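Local structure of alpha-galactosidase (Thermus thermophilus, 6LCJ) at residues P159-I173 / V185-W199. The protein is probably an alpha-galactosidase, a hexameric glycoside hydrolase that cleaves terminal alpha-linked galactose from its substrates. Numbering follows the deposited sequence.
Sequences PPRVWCSWYSFYTRI and VAAFSFEVFQIDDGW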
loop_
_atom_site.group_PDB
_atom_site.type_symbol
_atom_site.label_atom_id
_atom_site.label_comp_id
_atom_site.label_asym_id
_atom_site.label_seq_id
_atom_site.Cartn_x
_atom_site.Cartn_y
_atom_site.Cartn_z
ATOM N N PRO E 159 8.783 56.285 6.344
ATOM C CA PRO E 159 8.265 55.531 5.184
ATOM C C PRO E 159 7.516 56.444 4.233
ATOM O O PRO E 159 6.824 57.375 4.669
ATOM C CB PRO E 159 7.332 54.489 5.818
ATOM C CG PRO E 159 7.782 54.402 7.248
ATOM C CD PRO E 159 8.297 55.742 7.624
ATOM N N PRO E 160 7.660 56.238 2.933
ATOM C CA PRO E 160 6.922 57.059 1.973
ATOM C C PRO E 160 5.439 56.723 1.991
ATOM O O PRO E 160 4.999 55.703 2.527
ATOM C CB PRO E 160 7.555 56.699 0.618
ATOM C CG PRO E 160 8.824 55.957 0.948
ATOM C CD PRO E 160 8.546 55.273 2.263
ATOM N N ARG E 161 4.659 57.622 1.414
ATOM C CA ARG E 161 3.237 57.406 1.233
ATOM C C ARG E 161 3.029 57.064 -0.233
ATOM O O ARG E 161 3.429 57.831 -1.116
ATOM C CB ARG E 161 2.446 58.638 1.672
ATOM C CG ARG E 161 2.748 59.010 3.116
ATOM C CD ARG E 161 1.853 60.131 3.636
ATOM N NE ARG E 161 2.109 61.391 2.946
ATOM C CZ ARG E 161 2.971 62.299 3.371
ATOM N NH1 ARG E 161 3.649 62.080 4.483
ATOM N NH2 ARG E 161 3.163 63.416 2.682
ATOM N N VAL E 162 2.455 55.895 -0.493
ATOM C CA VAL E 162 2.497 55.282 -1.815
ATOM C C VAL E 162 1.083 55.045 -2.297
ATOM O O VAL E 162 0.252 54.518 -1.549
ATOM C CB VAL E 162 3.269 53.949 -1.800
ATOM C CG1 VAL E 162 3.287 53.335 -3.214
ATOM C CG2 VAL E 162 4.670 54.128 -1.228
ATOM N N TRP E 163 0.814 55.407 -3.549
ATOM C CA TRP E 163 -0.333 54.872 -4.262
ATOM C C TRP E 163 0.159 53.722 -5.134
ATOM O O TRP E 163 1.165 53.861 -5.839
ATOM C CB TRP E 163 -1.050 55.935 -5.102
ATOM C CG TRP E 163 -2.359 55.389 -5.608
ATOM C CD1 TRP E 163 -3.568 55.416 -4.966
ATOM C CD2 TRP E 163 -2.562 54.644 -6.814
ATOM N NE1 TRP E 163 -4.517 54.757 -5.714
ATOM C CE2 TRP E 163 -3.927 54.272 -6.852
ATOM C CE3 TRP E 163 -1.729 54.269 -7.875
ATOM C CZ2 TRP E 163 -4.477 53.550 -7.914
ATOM C CZ3 TRP E 163 -2.276 53.558 -8.930
ATOM C CH2 TRP E 163 -3.635 53.198 -8.938
ATOM N N CYS E 164 -0.543 52.587 -5.081
ATOM C CA CYS E 164 -0.101 51.339 -5.700
ATOM C C CYS E 164 -1.221 50.806 -6.587
ATOM O O CYS E 164 -2.390 50.837 -6.199
ATOM C CB CYS E 164 0.284 50.312 -4.587
ATOM S SG CYS E 164 0.629 48.615 -5.102
ATOM N N SER E 165 -0.886 50.314 -7.777
ATOM C CA SER E 165 -1.944 49.888 -8.689
ATOM C C SER E 165 -2.470 48.482 -8.417
ATOM O O SER E 165 -3.511 48.113 -8.978
ATOM C CB SER E 165 -1.464 49.950 -10.147
ATOM O OG SER E 165 -0.334 49.116 -10.373
ATOM N N TRP E 166 -1.798 47.686 -7.584
ATOM C CA TRP E 166 -2.063 46.252 -7.599
ATOM C C TRP E 166 -3.458 45.926 -7.069
ATOM O O TRP E 166 -4.212 45.166 -7.692
ATOM C CB TRP E 166 -0.992 45.493 -6.803
ATOM C CG TRP E 166 -1.285 44.018 -6.770
ATOM C CD1 TRP E 166 -1.670 43.282 -5.685
ATOM C CD2 TRP E 166 -1.273 43.106 -7.887
ATOM N NE1 TRP E 166 -1.874 41.973 -6.050
ATOM C CE2 TRP E 166 -1.638 41.836 -7.392
ATOM C CE3 TRP E 166 -0.987 43.239 -9.247
ATOM C CZ2 TRP E 166 -1.719 40.711 -8.207
ATOM C CZ3 TRP E 166 -1.075 42.119 -10.056
ATOM C CH2 TRP E 166 -1.435 40.875 -9.537
ATOM N N TYR E 167 -3.829 46.492 -5.923
ATOM C CA TYR E 167 -5.022 46.039 -5.226
ATOM C C TYR E 167 -6.291 46.731 -5.690
ATOM O O TYR E 167 -7.283 46.729 -4.963
ATOM C CB TYR E 167 -4.841 46.215 -3.728
ATOM C CG TYR E 167 -3.730 45.380 -3.198
ATOM C CD1 TYR E 167 -3.934 44.032 -2.896
ATOM C CD2 TYR E 167 -2.461 45.920 -3.021
ATOM C CE1 TYR E 167 -2.914 43.260 -2.401
ATOM C CE2 TYR E 167 -1.435 45.151 -2.530
ATOM C CZ TYR E 167 -1.675 43.830 -2.211
ATOM O OH TYR E 167 -0.660 43.072 -1.708
ATOM N N SER E 168 -6.289 47.310 -6.878
ATOM C CA SER E 168 -7.536 47.740 -7.490
ATOM C C SER E 168 -7.628 47.203 -8.917
ATOM O O SER E 168 -8.656 46.645 -9.304
ATOM C CB SER E 168 -7.653 49.267 -7.461
ATOM O OG SER E 168 -6.418 49.865 -7.814
ATOM N N PHE E 169 -6.561 47.336 -9.701
ATOM C CA PHE E 169 -6.607 46.898 -11.092
ATOM C C PHE E 169 -5.932 45.556 -11.346
ATOM O O PHE E 169 -6.175 44.957 -12.396
ATOM C CB PHE E 169 -5.966 47.949 -11.996
ATOM C CG PHE E 169 -6.585 49.304 -11.868
ATOM C CD1 PHE E 169 -7.858 49.542 -12.356
ATOM C CD2 PHE E 169 -5.893 50.340 -11.269
ATOM C CE1 PHE E 169 -8.432 50.789 -12.250
ATOM C CE2 PHE E 169 -6.460 51.600 -11.150
ATOM C CZ PHE E 169 -7.731 51.828 -11.638
ATOM N N TYR E 170 -5.104 45.075 -10.420
ATOM C CA TYR E 170 -4.318 43.843 -10.586
ATOM C C TYR E 170 -3.549 43.959 -11.902
ATOM O O TYR E 170 -2.936 45.016 -12.135
ATOM C CB TYR E 170 -5.242 42.638 -10.433
ATOM C CG TYR E 170 -5.668 42.492 -8.988
ATOM C CD1 TYR E 170 -4.896 41.763 -8.093
ATOM C CD2 TYR E 170 -6.795 43.151 -8.494
ATOM C CE1 TYR E 170 -5.252 41.647 -6.760
ATOM C CE2 TYR E 170 -7.160 43.050 -7.145
ATOM C CZ TYR E 170 -6.377 42.289 -6.286
ATOM O OH TYR E 170 -6.689 42.148 -4.945
ATOM N N THR E 171 -3.544 42.937 -12.770
ATOM C CA THR E 171 -2.738 42.994 -13.989
ATOM C C THR E 171 -3.397 43.799 -15.109
ATOM O O THR E 171 -2.753 44.010 -16.142
ATOM C CB THR E 171 -2.426 41.584 -14.528
ATOM O OG1 THR E 171 -3.638 40.830 -14.644
ATOM C CG2 THR E 171 -1.457 40.825 -13.622
ATOM N N ARG E 172 -4.654 44.235 -14.948
ATOM C CA ARG E 172 -5.354 45.012 -15.975
ATOM C C ARG E 172 -4.949 46.484 -15.916
ATOM O O ARG E 172 -5.766 47.366 -15.678
ATOM C CB ARG E 172 -6.858 44.887 -15.818
ATOM C CG ARG E 172 -7.346 43.549 -15.315
ATOM C CD ARG E 172 -7.212 42.496 -16.391
ATOM N NE ARG E 172 -8.126 42.780 -17.498
ATOM C CZ ARG E 172 -9.376 42.328 -17.589
ATOM N NH1 ARG E 172 -9.884 41.554 -16.637
ATOM N NH2 ARG E 172 -10.126 42.661 -18.637
ATOM N N ILE E 173 -3.669 46.752 -16.127
ATOM C CA ILE E 173 -3.180 48.124 -16.122
ATOM C C ILE E 173 -2.732 48.488 -17.524
ATOM O O ILE E 173 -2.402 47.627 -18.351
ATOM C CB ILE E 173 -2.033 48.367 -15.118
ATOM C CG1 ILE E 173 -0.967 47.266 -15.221
ATOM C CG2 ILE E 173 -2.592 48.497 -13.705
ATOM C CD1 ILE E 173 0.346 47.653 -14.571
ATOM N N VAL E 185 -4.979 60.921 -8.389
ATOM C CA VAL E 185 -4.125 60.605 -7.251
ATOM C C VAL E 185 -3.281 61.815 -6.867
ATOM O O VAL E 185 -2.992 62.031 -5.682
ATOM C CB VAL E 185 -3.253 59.367 -7.567
ATOM C CG1 VAL E 185 -2.108 59.230 -6.560
ATOM C CG2 VAL E 185 -4.100 58.096 -7.601
ATOM N N ALA E 186 -2.901 62.643 -7.847
ATOM C CA ALA E 186 -1.999 63.756 -7.565
ATOM C C ALA E 186 -2.627 64.805 -6.649
ATOM O O ALA E 186 -1.901 65.581 -6.016
ATOM C CB ALA E 186 -1.544 64.395 -8.877
ATOM N N ALA E 187 -3.957 64.832 -6.540
ATOM C CA ALA E 187 -4.612 65.754 -5.619
ATOM C C ALA E 187 -4.414 65.375 -4.153
ATOM O O ALA E 187 -4.657 66.210 -3.280
ATOM C CB ALA E 187 -6.105 65.827 -5.938
ATOM N N PHE E 188 -3.980 64.152 -3.857
ATOM C CA PHE E 188 -3.852 63.672 -2.486
ATOM C C PHE E 188 -2.405 63.762 -2.015
ATOM O O PHE E 188 -1.475 63.870 -2.807
ATOM C CB PHE E 188 -4.360 62.226 -2.376
ATOM C CG PHE E 188 -5.852 62.095 -2.527
ATOM C CD1 PHE E 188 -6.439 62.084 -3.789
ATOM C CD2 PHE E 188 -6.671 62.006 -1.405
ATOM C CE1 PHE E 188 -7.811 61.968 -3.922
ATOM C CE2 PHE E 188 -8.057 61.895 -1.529
ATOM C CZ PHE E 188 -8.629 61.875 -2.781
ATOM N N SER E 189 -2.216 63.663 -0.702
ATOM C CA SER E 189 -0.877 63.799 -0.133
ATOM C C SER E 189 -0.051 62.523 -0.270
ATOM O O SER E 189 0.466 62.013 0.726
ATOM C CB SER E 189 -0.969 64.184 1.340
ATOM O OG SER E 189 -1.405 65.516 1.501
ATOM N N PHE E 190 0.075 61.991 -1.480
ATOM C CA PHE E 190 0.964 60.864 -1.730
ATOM C C PHE E 190 2.353 61.376 -2.089
ATOM O O PHE E 190 2.533 62.523 -2.500
ATOM C CB PHE E 190 0.439 59.978 -2.865
ATOM C CG PHE E 190 -0.761 59.170 -2.495
ATOM C CD1 PHE E 190 -0.637 58.068 -1.657
ATOM C CD2 PHE E 190 -2.024 59.506 -2.986
ATOM C CE1 PHE E 190 -1.769 57.301 -1.312
ATOM C CE2 PHE E 190 -3.155 58.756 -2.644
ATOM C CZ PHE E 190 -3.029 57.653 -1.805
ATOM N N GLU E 191 3.343 60.501 -1.941
ATOM C CA GLU E 191 4.707 60.799 -2.356
ATOM C C GLU E 191 5.219 59.900 -3.471
ATOM O O GLU E 191 6.190 60.274 -4.131
ATOM C CB GLU E 191 5.665 60.698 -1.161
ATOM C CG GLU E 191 4.970 60.980 0.162
ATOM C CD GLU E 191 5.921 61.047 1.329
ATOM O OE1 GLU E 191 5.911 60.122 2.173
ATOM O OE2 GLU E 191 6.675 62.034 1.411
ATOM N N VAL E 192 4.599 58.741 -3.699
ATOM C CA VAL E 192 5.036 57.771 -4.697
ATOM C C VAL E 192 3.807 57.268 -5.444
ATOM O O VAL E 192 2.782 56.957 -4.829
ATOM C CB VAL E 192 5.785 56.579 -4.055
ATOM C CG1 VAL E 192 6.382 55.668 -5.125
ATOM C CG2 VAL E 192 6.855 57.040 -3.088
ATOM N N PHE E 193 3.909 57.183 -6.770
ATOM C CA PHE E 193 2.903 56.550 -7.614
ATOM C C PHE E 193 3.555 55.304 -8.205
ATOM O O PHE E 193 4.450 55.416 -9.051
ATOM C CB PHE E 193 2.436 57.505 -8.703
ATOM C CG PHE E 193 1.285 56.990 -9.512
ATOM C CD1 PHE E 193 1.497 56.137 -10.580
ATOM C CD2 PHE E 193 -0.017 57.365 -9.208
ATOM C CE1 PHE E 193 0.430 55.665 -11.337
ATOM C CE2 PHE E 193 -1.093 56.897 -9.965
ATOM C CZ PHE E 193 -0.863 56.044 -11.038
ATOM N N GLN E 194 3.127 54.119 -7.758
ATOM C CA GLN E 194 3.856 52.885 -8.033
ATOM C C GLN E 194 3.064 51.979 -8.966
ATOM O O GLN E 194 1.948 51.578 -8.639
ATOM C CB GLN E 194 4.197 52.149 -6.741
ATOM C CG GLN E 194 5.131 50.947 -6.955
ATOM C CD GLN E 194 4.504 49.664 -6.450
ATOM O OE1 GLN E 194 4.132 49.568 -5.270
ATOM N NE2 GLN E 194 4.356 48.678 -7.337
ATOM N N ILE E 195 3.653 51.664 -10.122
ATOM C CA ILE E 195 3.084 50.735 -11.098
ATOM C C ILE E 195 3.473 49.316 -10.703
ATOM O O ILE E 195 4.659 49.011 -10.541
ATOM C CB ILE E 195 3.574 51.056 -12.517
ATOM C CG1 ILE E 195 3.091 52.428 -12.936
ATOM C CG2 ILE E 195 3.076 50.038 -13.523
ATOM C CD1 ILE E 195 4.111 53.145 -13.708
ATOM N N ASP E 196 2.483 48.443 -10.569
ATOM C CA ASP E 196 2.753 47.106 -10.090
ATOM C C ASP E 196 2.764 46.112 -11.254
ATOM O O ASP E 196 3.034 46.473 -12.408
ATOM C CB ASP E 196 1.723 46.726 -9.020
ATOM C CG ASP E 196 2.275 45.731 -8.006
ATOM O OD1 ASP E 196 2.034 44.502 -8.182
ATOM O OD2 ASP E 196 2.916 46.179 -7.021
ATOM N N ASP E 197 2.481 44.849 -10.949
ATOM C CA ASP E 197 2.459 43.787 -11.939
ATOM C C ASP E 197 1.457 44.121 -13.035
ATOM O O ASP E 197 0.359 44.609 -12.761
ATOM C CB ASP E 197 2.105 42.478 -11.228
ATOM C CG ASP E 197 2.138 41.261 -12.126
ATOM O OD1 ASP E 197 2.681 41.309 -13.249
ATOM O OD2 ASP E 197 1.623 40.215 -11.674
ATOM N N GLY E 198 1.871 43.914 -14.289
ATOM C CA GLY E 198 1.012 44.161 -15.429
ATOM C C GLY E 198 1.591 45.044 -16.522
ATOM O O GLY E 198 1.001 45.159 -17.601
ATOM N N TRP E 199 2.721 45.695 -16.262
ATOM C CA TRP E 199 3.347 46.532 -17.281
ATOM C C TRP E 199 4.301 45.768 -18.197
ATOM O O TRP E 199 4.573 46.241 -19.305
ATOM C CB TRP E 199 4.111 47.685 -16.630
ATOM C CG TRP E 199 5.290 47.233 -15.823
ATOM C CD1 TRP E 199 5.294 46.886 -14.502
ATOM C CD2 TRP E 199 6.637 47.070 -16.283
ATOM N NE1 TRP E 199 6.558 46.517 -14.110
ATOM C CE2 TRP E 199 7.405 46.628 -15.181
ATOM C CE3 TRP E 199 7.271 47.254 -17.520
ATOM C CZ2 TRP E 199 8.773 46.368 -15.278
ATOM C CZ3 TRP E 199 8.630 47.006 -17.611
ATOM C CH2 TRP E 199 9.366 46.565 -16.495
HETATM O O HOH W 1 2.516 64.638 -0.211
HETATM O O HOH W 2 -1.038 46.394 -11.110
#
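Arg161 O takes two backbone donors from segment 185-199: Glu191 N at 2.8 Å, tilted from the carbonyl plane, and Val192 N, which lies in that plane. The Glu191 side chain reaches back, and its OE1 accepts from Arg161 N at 2.9 Å through the anti lone pair. The same carboxylate lies flat over one face of the Arg161 guanidinium, with the planes only 3° apart. Arg161 NH1 and Glu191 OE1 form a long salt bridge, by charge alone, because OE1 lies well out of the guanidinium plane. OE1 also forms a salt bridge with Arg158. At the guanidinium edge, Arg161 NE gives a nearly straight bond of 2.8 Å to Ser189 O. The chain bends at chi3 (-66°) to bring NE there, and a water joins NH2 to Phe190 O. A methionine in place of Arg161 would probably leave Ser189 O without its NE donor and Glu191 without the stacked positive charge.

Strands 161-164 and 192-195 run parallel, with Trp163 N bonded to Val192 O and Trp163 O to Gln194 N. Val185 CG2 sits over the five-membered ring of Trp163, 3.6 Å from its centroid. The indole edge points at the Phe190 face, a T-shaped pair with planes at 81°. Phe193 packs near-parallel but slid aside, its CE2 3.4 Å from Trp163 CE3. On the other sheet face, Val162 and Val192 lie side by side.

Further along, Ser165 OG accepts from Asp196 N at 2.9 Å. Asp196 OD2 receives Gln194 NE2 and a salt bridge from Lys302. Helix 175-185 supplies most of the link between the strands, giving a beta-alpha-beta crossover between adjacent parallel strands, as expected of the TIM-barrel fold of the melibiase family.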